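Local coordinates for iota-carrageenase (Alteromonas sp. ATCC 43554, PDB 1KTW), which hydrolyses iota-carrageenan, a sulfated galactan of red algal cell walls, cutting its beta-1,4 linkages inside the chain with inversion of anomeric configuration, at residues 41-46 / 71-76; 79-84 / 114-119. All coordinates share one frame; numbering follows the deposited sequence.

Contact 1 of 2, residues 41-46 / 71-76; sequences ALQRAI and QMKSNV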
ATOM      1  N   ALA A  41       6.952  14.290 -25.374  1.00 16.18           N
ATOM      2  CA  ALA A  41       8.104  13.573 -25.909  1.00 14.70           C
ATOM      3  C   ALA A  41       8.115  12.101 -25.463  1.00 14.03           C
ATOM      4  O   ALA A  41       8.402  11.209 -26.265  1.00 12.50           O
ATOM      5  CB  ALA A  41       9.379  14.262 -25.480  1.00 14.18           C
ATOM      6  N   LEU A  42       7.805  11.849 -24.191  1.00 12.90           N
ATOM      7  CA  LEU A  42       7.785  10.476 -23.679  1.00 13.27           C
ATOM      8  C   LEU A  42       6.627   9.676 -24.302  1.00 13.26           C
ATOM      9  O   LEU A  42       6.809   8.530 -24.692  1.00 11.57           O
ATOM     10  CB  LEU A  42       7.661  10.460 -22.135  1.00 13.53           C
ATOM     11  CG  LEU A  42       7.563   9.078 -21.435  1.00 15.07           C
ATOM     12  CD1 LEU A  42       8.719   8.194 -21.870  1.00 12.01           C
ATOM     13  CD2 LEU A  42       7.584   9.245 -19.908  1.00 13.50           C
ATOM     14  N   GLN A  43       5.444  10.276 -24.415  1.00 12.99           N
ATOM     15  CA  GLN A  43       4.319   9.543 -24.990  1.00 13.58           C
ATOM     16  C   GLN A  43       4.526   9.183 -26.466  1.00 14.35           C
ATOM     17  O   GLN A  43       4.121   8.095 -26.898  1.00 13.92           O
ATOM     18  CB  GLN A  43       3.008  10.323 -24.823  1.00 14.90           C
ATOM     19  CG  GLN A  43       1.770   9.511 -25.263  1.00 13.77           C
ATOM     20  CD  GLN A  43       1.446   8.378 -24.297  1.00 13.41           C
ATOM     21  OE1 GLN A  43       1.020   8.622 -23.168  1.00 13.29           O
ATOM     22  NE2 GLN A  43       1.655   7.134 -24.735  1.00 11.46           N
ATOM     23  N   ARG A  44       5.152  10.073 -27.243  1.00 13.16           N
ATOM     24  CA  ARG A  44       5.416   9.777 -28.657  1.00 13.43           C
ATOM     25  C   ARG A  44       6.477   8.677 -28.760  1.00 13.00           C
ATOM     26  O   ARG A  44       6.403   7.808 -29.631  1.00 11.76           O
ATOM     27  CB  ARG A  44       5.898  11.038 -29.414  1.00 16.05           C
ATOM     28  CG  ARG A  44       4.773  12.024 -29.750  1.00 19.36           C
ATOM     29  CD  ARG A  44       5.245  13.187 -30.667  1.00 18.03           C
ATOM     30  NE  ARG A  44       6.260  14.012 -30.017  1.00 21.98           N
ATOM     31  CZ  ARG A  44       7.550  14.002 -30.332  1.00 25.15           C
ATOM     32  NH1 ARG A  44       7.989  13.204 -31.295  1.00 24.77           N
ATOM     33  NH2 ARG A  44       8.401  14.809 -29.694  1.00 27.83           N
ATOM     34  N   ALA A  45       7.463   8.718 -27.866  1.00 11.85           N
ATOM     35  CA  ALA A  45       8.517   7.703 -27.847  1.00 12.09           C
ATOM     36  C   ALA A  45       7.893   6.326 -27.616  1.00 12.01           C
ATOM     37  O   ALA A  45       8.209   5.361 -28.314  1.00 11.41           O
ATOM     38  CB  ALA A  45       9.522   8.003 -26.719  1.00 10.99           C
ATOM     39  N   ILE A  46       7.022   6.246 -26.614  1.00 11.20           N
ATOM     40  CA  ILE A  46       6.352   4.990 -26.267  1.00 11.56           C
ATOM     41  C   ILE A  46       5.503   4.463 -27.432  1.00 11.28           C
ATOM     42  O   ILE A  46       5.583   3.277 -27.785  1.00 10.98           O
ATOM     43  CB  ILE A  46       5.469   5.184 -25.002  1.00 11.06           C
ATOM     44  CG1 ILE A  46       6.372   5.446 -23.774  1.00 10.61           C
ATOM     45  CG2 ILE A  46       4.587   3.951 -24.772  1.00  9.09           C
ATOM     46  CD1 ILE A  46       5.594   5.968 -22.521  1.00 10.37           C
ATOM     47  N   GLN A  71       0.619   7.069 -20.743  1.00 11.88           N
ATOM     48  CA  GLN A  71      -0.003   5.767 -21.030  1.00 13.30           C
ATOM     49  C   GLN A  71       1.040   4.788 -21.589  1.00 13.93           C
ATOM     50  O   GLN A  71       1.524   4.965 -22.718  1.00 13.40           O
ATOM     51  CB  GLN A  71      -1.139   5.918 -22.061  1.00 15.17           C
ATOM     52  CG  GLN A  71      -2.204   6.941 -21.674  1.00 16.37           C
ATOM     53  CD  GLN A  71      -2.967   6.542 -20.436  1.00 18.24           C
ATOM     54  OE1 GLN A  71      -3.656   5.520 -20.427  1.00 21.47           O
ATOM     55  NE2 GLN A  71      -2.848   7.344 -19.374  1.00 18.07           N
ATOM     56  N   MET A  72       1.389   3.757 -20.819  1.00 12.30           N
ATOM     57  CA  MET A  72       2.378   2.781 -21.291  1.00 10.86           C
ATOM     58  C   MET A  72       1.752   1.836 -22.325  1.00 10.52           C
ATOM     59  O   MET A  72       0.528   1.684 -22.364  1.00  9.52           O
ATOM     60  CB  MET A  72       2.961   1.986 -20.104  1.00 10.61           C
ATOM     61  CG  MET A  72       3.720   2.859 -19.078  1.00 10.85           C
ATOM     62  SD  MET A  72       5.193   3.704 -19.783  1.00 15.04           S
ATOM     63  CE  MET A  72       5.455   5.029 -18.580  1.00 17.60           C
ATOM     64  N   LYS A  73       2.593   1.210 -23.154  1.00 11.80           N
ATOM     65  CA  LYS A  73       2.127   0.312 -24.224  1.00 12.22           C
ATOM     66  C   LYS A  73       2.932  -0.980 -24.338  1.00 11.76           C
ATOM     67  O   LYS A  73       4.042  -1.063 -23.825  1.00 11.25           O
ATOM     68  CB  LYS A  73       2.178   1.049 -25.566  1.00 14.17           C
ATOM     69  CG  LYS A  73       1.380   2.372 -25.596  1.00 15.36           C
ATOM     70  CD  LYS A  73      -0.120   2.130 -25.525  1.00 18.75           C
ATOM     71  CE  LYS A  73      -0.941   3.441 -25.450  1.00 18.52           C
ATOM     72  NZ  LYS A  73      -0.712   4.349 -26.625  1.00 18.29           N
ATOM     73  N   SER A  74       2.378  -1.971 -25.047  1.00 10.19           N
ATOM     74  CA  SER A  74       3.018  -3.277 -25.226  1.00  9.37           C
ATOM     75  C   SER A  74       4.387  -3.256 -25.899  1.00  9.85           C
ATOM     76  O   SER A  74       4.633  -2.491 -26.843  1.00  8.75           O
ATOM     77  CB  SER A  74       2.107  -4.221 -26.038  1.00  8.16           C
ATOM     78  OG  SER A  74       0.888  -4.504 -25.363  1.00 10.08           O
ATOM     79  N   ASN A  75       5.262  -4.137 -25.420  1.00  8.62           N
ATOM     80  CA  ASN A  75       6.607  -4.309 -25.950  1.00  9.45           C
ATOM     81  C   ASN A  75       7.534  -3.074 -25.837  1.00 10.60           C
ATOM     82  O   ASN A  75       8.430  -2.877 -26.665  1.00 10.21           O
ATOM     83  CB  ASN A  75       6.510  -4.809 -27.403  1.00  7.99           C
ATOM     84  CG  ASN A  75       5.772  -6.150 -27.519  1.00 10.60           C
ATOM     85  OD1 ASN A  75       6.138  -7.131 -26.868  1.00 10.51           O
ATOM     86  ND2 ASN A  75       4.745  -6.200 -28.366  1.00 10.62           N
ATOM     87  N   VAL A  76       7.323  -2.265 -24.796  1.00 10.17           N
ATOM     88  CA  VAL A  76       8.157  -1.080 -24.536  1.00 10.60           C
ATOM     89  C   VAL A  76       8.997  -1.313 -23.261  1.00 10.20           C
ATOM     90  O   VAL A  76       8.463  -1.688 -22.213  1.00 10.08           O
ATOM     91  CB  VAL A  76       7.284   0.187 -24.377  1.00 11.51           C
ATOM     92  CG1 VAL A  76       8.153   1.384 -23.939  1.00 12.39           C
ATOM     93  CG2 VAL A  76       6.593   0.502 -25.735  1.00 10.42           C
TER
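The carboxamide of Gln-43 lies against the backbone of Gln-71 and uses both of its polar atoms there. OE1 of Gln-43 accepts from the backbone N of Gln-71 at 2.9 Å, while NE2 of Gln-43 donates to the backbone O of the same residue at 3.0 Å. Both bonds are nearly straight, and in each the donor sits in the carbonyl plane on a lone pair of the oxygen. CG of Gln-43 leaves anti to the backbone N (chi1 -173°), and a bend at chi2 (71°) then swings the amide off the helix toward residues 71-76. The side chain of Gln-71 turns the other way, its amide plane 34° from that of Gln-43, and its polar end goes to Glu-101 and Asn-105.

One helical turn on, Ile-46 splits its two branches between different partners. CD1, at the end of the longer branch, meets SD of Met-72 at 3.6 Å; CG2 lies 3.7 Å from CG of Lys-73, the two side chains crossing at about a right angle. CG2 of Val-76 sits 3.6 Å from the backbone O of Ile-46 and also meets the CG2 branch of Ile-46. Lys-73 thus lends its aliphatic part to Ile-46, and its NZ reaches Asn-47, which also accepts from NE2 of Gln-43.

Cutting Gln-43 back to an alanine would probably leave the backbone N and O of Gln-71 without their helix partner, and the end of strand 64-71 less firmly tied to the helix. The chemistry joins helix 39-50 in two ways: on the partly exposed side a two-bonded amide imitates a neighbouring strand at the end of strand 64-71, while the apolar contacts of Ile-46 hold the loop and turn that follow.

Contact 2 of 2, residues 79-84 / 114-119; sequences RVESDV and QGLGNG. With CA (calcium ion), chain G; CA (calcium ion), chain E.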
ATOM      1  N   ARG A  79      14.701   2.310 -19.671  1.00  9.08           N
ATOM      2  CA  ARG A  79      15.873   2.274 -18.791  1.00  9.64           C
ATOM      3  C   ARG A  79      16.218   3.724 -18.398  1.00  9.09           C
ATOM      4  O   ARG A  79      16.162   4.615 -19.249  1.00  8.42           O
ATOM      5  CB  ARG A  79      17.051   1.590 -19.502  1.00  9.84           C
ATOM      6  CG  ARG A  79      16.772   0.106 -19.845  1.00 13.54           C
ATOM      7  CD  ARG A  79      16.527  -0.718 -18.563  1.00 16.52           C
ATOM      8  NE  ARG A  79      16.242  -2.135 -18.824  1.00 17.04           N
ATOM      9  CZ  ARG A  79      15.027  -2.658 -18.983  1.00 17.42           C
ATOM     10  NH1 ARG A  79      13.936  -1.893 -18.910  1.00 11.35           N
ATOM     11  NH2 ARG A  79      14.905  -3.966 -19.216  1.00 18.87           N
ATOM     12  N   VAL A  80      16.588   3.936 -17.129  1.00  8.48           N
ATOM     13  CA  VAL A  80      16.843   5.283 -16.572  1.00  7.90           C
ATOM     14  C   VAL A  80      18.235   5.427 -15.940  1.00  8.75           C
ATOM     15  O   VAL A  80      18.591   4.639 -15.053  1.00  7.72           O
ATOM     16  CB  VAL A  80      15.773   5.594 -15.473  1.00  7.97           C
ATOM     17  CG1 VAL A  80      15.915   7.032 -14.957  1.00  8.41           C
ATOM     18  CG2 VAL A  80      14.355   5.353 -16.032  1.00  6.66           C
ATOM     19  N   GLU A  81      19.005   6.440 -16.365  1.00  9.18           N
ATOM     20  CA  GLU A  81      20.368   6.634 -15.829  1.00  8.81           C
ATOM     21  C   GLU A  81      20.374   7.005 -14.334  1.00  9.90           C
ATOM     22  O   GLU A  81      19.407   7.568 -13.807  1.00  9.77           O
ATOM     23  CB  GLU A  81      21.167   7.659 -16.674  1.00  9.61           C
ATOM     24  CG  GLU A  81      21.463   7.173 -18.132  1.00 10.12           C
ATOM     25  CD  GLU A  81      22.594   7.948 -18.857  1.00 12.71           C
ATOM     26  OE1 GLU A  81      22.541   9.196 -18.909  1.00 10.62           O
ATOM     27  OE2 GLU A  81      23.535   7.297 -19.390  1.00 11.09           O
ATOM     28  N   SER A  82      21.482   6.684 -13.672  1.00 11.30           N
ATOM     29  CA  SER A  82      21.642   6.859 -12.223  1.00 15.11           C
ATOM     30  C   SER A  82      21.534   8.230 -11.546  1.00 15.11           C
ATOM     31  O   SER A  82      21.339   8.292 -10.325  1.00 12.63           O
ATOM     32  CB  SER A  82      22.957   6.214 -11.783  1.00 16.65           C
ATOM     33  OG  SER A  82      22.990   6.129 -10.371  1.00 25.80           O
ATOM     34  N   ASP A  83      21.673   9.314 -12.298  1.00 15.32           N
ATOM     35  CA  ASP A  83      21.558  10.650 -11.699  1.00 17.18           C
ATOM     36  C   ASP A  83      20.296  11.385 -12.153  1.00 16.76           C
ATOM     37  O   ASP A  83      20.203  12.604 -12.042  1.00 16.89           O
ATOM     38  CB  ASP A  83      22.782  11.510 -12.041  1.00 19.96           C
ATOM     39  CG  ASP A  83      24.021  11.103 -11.267  1.00 24.16           C
ATOM     40  OD1 ASP A  83      23.905  10.796 -10.061  0.75 22.76           O
ATOM     41  OD2 ASP A  83      25.118  11.107 -11.861  1.00 27.31           O
ATOM     42  N   VAL A  84      19.324  10.636 -12.664  1.00 14.93           N
ATOM     43  CA  VAL A  84      18.080  11.208 -13.140  1.00 12.51           C
ATOM     44  C   VAL A  84      17.166  11.578 -11.969  1.00 14.27           C
ATOM     45  O   VAL A  84      17.162  10.905 -10.930  1.00 12.39           O
ATOM     46  CB  VAL A  84      17.335  10.194 -14.069  1.00 14.69           C
ATOM     47  CG1 VAL A  84      15.883  10.566 -14.214  1.00 12.84           C
ATOM     48  CG2 VAL A  84      17.992  10.162 -15.446  1.00 15.15           C
ATOM     49  N   GLN A 114      13.067   0.226 -15.527  1.00  9.66           N
ATOM     50  CA  GLN A 114      14.153  -0.041 -14.571  1.00 11.00           C
ATOM     51  C   GLN A 114      15.299   0.962 -14.497  1.00 10.59           C
ATOM     52  O   GLN A 114      15.815   1.418 -15.517  1.00  9.70           O
ATOM     53  CB  GLN A 114      14.739  -1.436 -14.863  1.00 13.71           C
ATOM     54  CG  GLN A 114      15.918  -1.865 -13.971  1.00 17.45           C
ATOM     55  CD  GLN A 114      16.355  -3.309 -14.225  1.00 23.44           C
ATOM     56  OE1 GLN A 114      16.287  -3.790 -15.351  1.00 28.67           O
ATOM     57  NE2 GLN A 114      16.819  -3.995 -13.181  1.00 20.78           N
ATOM     58  N   GLY A 115      15.726   1.263 -13.273  1.00 10.35           N
ATOM     59  CA  GLY A 115      16.822   2.192 -13.086  1.00 10.11           C
ATOM     60  C   GLY A 115      18.162   1.488 -13.175  1.00 11.47           C
ATOM     61  O   GLY A 115      18.299   0.329 -12.769  1.00 11.80           O
ATOM     62  N   LEU A 116      19.151   2.177 -13.727  1.00 10.73           N
ATOM     63  CA  LEU A 116      20.501   1.630 -13.840  1.00 10.55           C
ATOM     64  C   LEU A 116      21.334   1.966 -12.582  1.00 10.67           C
ATOM     65  O   LEU A 116      21.010   2.904 -11.838  1.00  8.81           O
ATOM     66  CB  LEU A 116      21.193   2.219 -15.086  1.00  9.65           C
ATOM     67  CG  LEU A 116      20.549   1.907 -16.458  1.00 11.80           C
ATOM     68  CD1 LEU A 116      21.052   2.905 -17.519  1.00 11.08           C
ATOM     69  CD2 LEU A 116      20.894   0.476 -16.872  1.00 12.28           C
ATOM     70  N   GLY A 117      22.387   1.184 -12.341  1.00 11.49           N
ATOM     71  CA  GLY A 117      23.274   1.461 -11.219  1.00 12.64           C
ATOM     72  C   GLY A 117      22.618   1.482  -9.854  1.00 14.15           C
ATOM     73  O   GLY A 117      21.864   0.562  -9.511  1.00 11.29           O
ATOM     74  N   ASN A 118      22.897   2.526  -9.065  1.00 12.92           N
ATOM     75  CA  ASN A 118      22.315   2.616  -7.735  1.00 14.48           C
ATOM     76  C   ASN A 118      20.914   3.231  -7.671  1.00 14.84           C
ATOM     77  O   ASN A 118      20.433   3.557  -6.584  1.00 14.69           O
ATOM     78  CB  ASN A 118      23.274   3.321  -6.742  1.00 15.60           C
ATOM     79  CG  ASN A 118      23.475   4.806  -7.032  1.00 16.74           C
ATOM     80  OD1 ASN A 118      22.733   5.434  -7.798  1.00 14.46           O
ATOM     81  ND2 ASN A 118      24.487   5.387  -6.379  1.00 18.18           N
ATOM     82  N   GLY A 119      20.257   3.349  -8.831  1.00 14.36           N
ATOM     83  CA  GLY A 119      18.896   3.873  -8.906  1.00 11.65           C
ATOM     84  C   GLY A 119      18.749   5.373  -9.088  1.00 14.34           C
ATOM     85  O   GLY A 119      19.713   6.116  -8.903  1.00 10.82           O
TER
HETATM   86 CA    CA G   5      21.623   7.385  -8.121  1.00 15.39          CA
HETATM   87 CA    CA E 496      24.568   9.318 -20.260  1.00 14.88          CA
HETATM   88  O   HOH W   1      18.869   4.746 -12.223  1.00 19.21           O
HETATM   89  O   HOH W   2      25.269   4.174 -10.029  1.00 11.34           O
HETATM   90  O   HOH W   3      20.631   6.293  -5.888  1.00 31.98           O
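Arg-79 and Gln-114 are paired neighbours on adjacent parallel strands, their side chains on the same face of the sheet. From CB of Arg-79, 4.2 Å from the backbone O of Gln-114, the chain bends at chi2 (-62°) and brings CD to 3.8 Å from that same oxygen. NE comes within 3.8 Å of OE1 of Gln-114, which lies over one face of the guanidinium, offset toward its rim, the guanidinium and the Gln-114 amide turned 73° against each other. CZ and NH2 also have OE1 of Gln-114 near them, while NH1 passes CB of Gln-114 and hydrogen-bonds OG of Ser-112.

The strands themselves are joined by Val-80, whose N donates to O of Gln-114 and whose O accepts from N of Leu-116 at 2.9 Å. Water 1 also donates to Val-80 O, and bridges it to Leu-116 O.

Past the strand ends, the two turns share a calcium ion. Ser-82 O and Gly-119 O each bind it at 2.4 Å, Asn-118 OD1 at 2.3 Å, and water 3 more loosely. A second calcium is held by both carboxylate oxygens of Glu-81, whose OE1 also accepts from the backbone N of Asn-62.

Two backbone carbonyls only 3.1 Å apart, Ser-82 O and Gly-119 O, would probably repel each other but for the cation they both bind, so the metal likely fixes the paths of both turns.

How the contacts relate
The two contacts follow each other along the chain, contact 1 closing before contact 2 opens, and their centres lie 18 Å apart on the same side of the molecule's centre. Strand 76-80 connects them: it leaves the turn of contact 1 and runs into the pairing of contact 2, where it lies parallel to strand 111-115. Contact 1 packs helix 39-50 onto this end of the solenoid, whereas contact 2 joins successive coils through sheet bonds and calcium. The side chain of Gln-71 in contact 1 is about 12 Å from bound carrageenan sugar residues. Helix and calcium-bound turns alike belong to the early coils of the right-handed parallel beta-helix expected of this pectate lyase-like family.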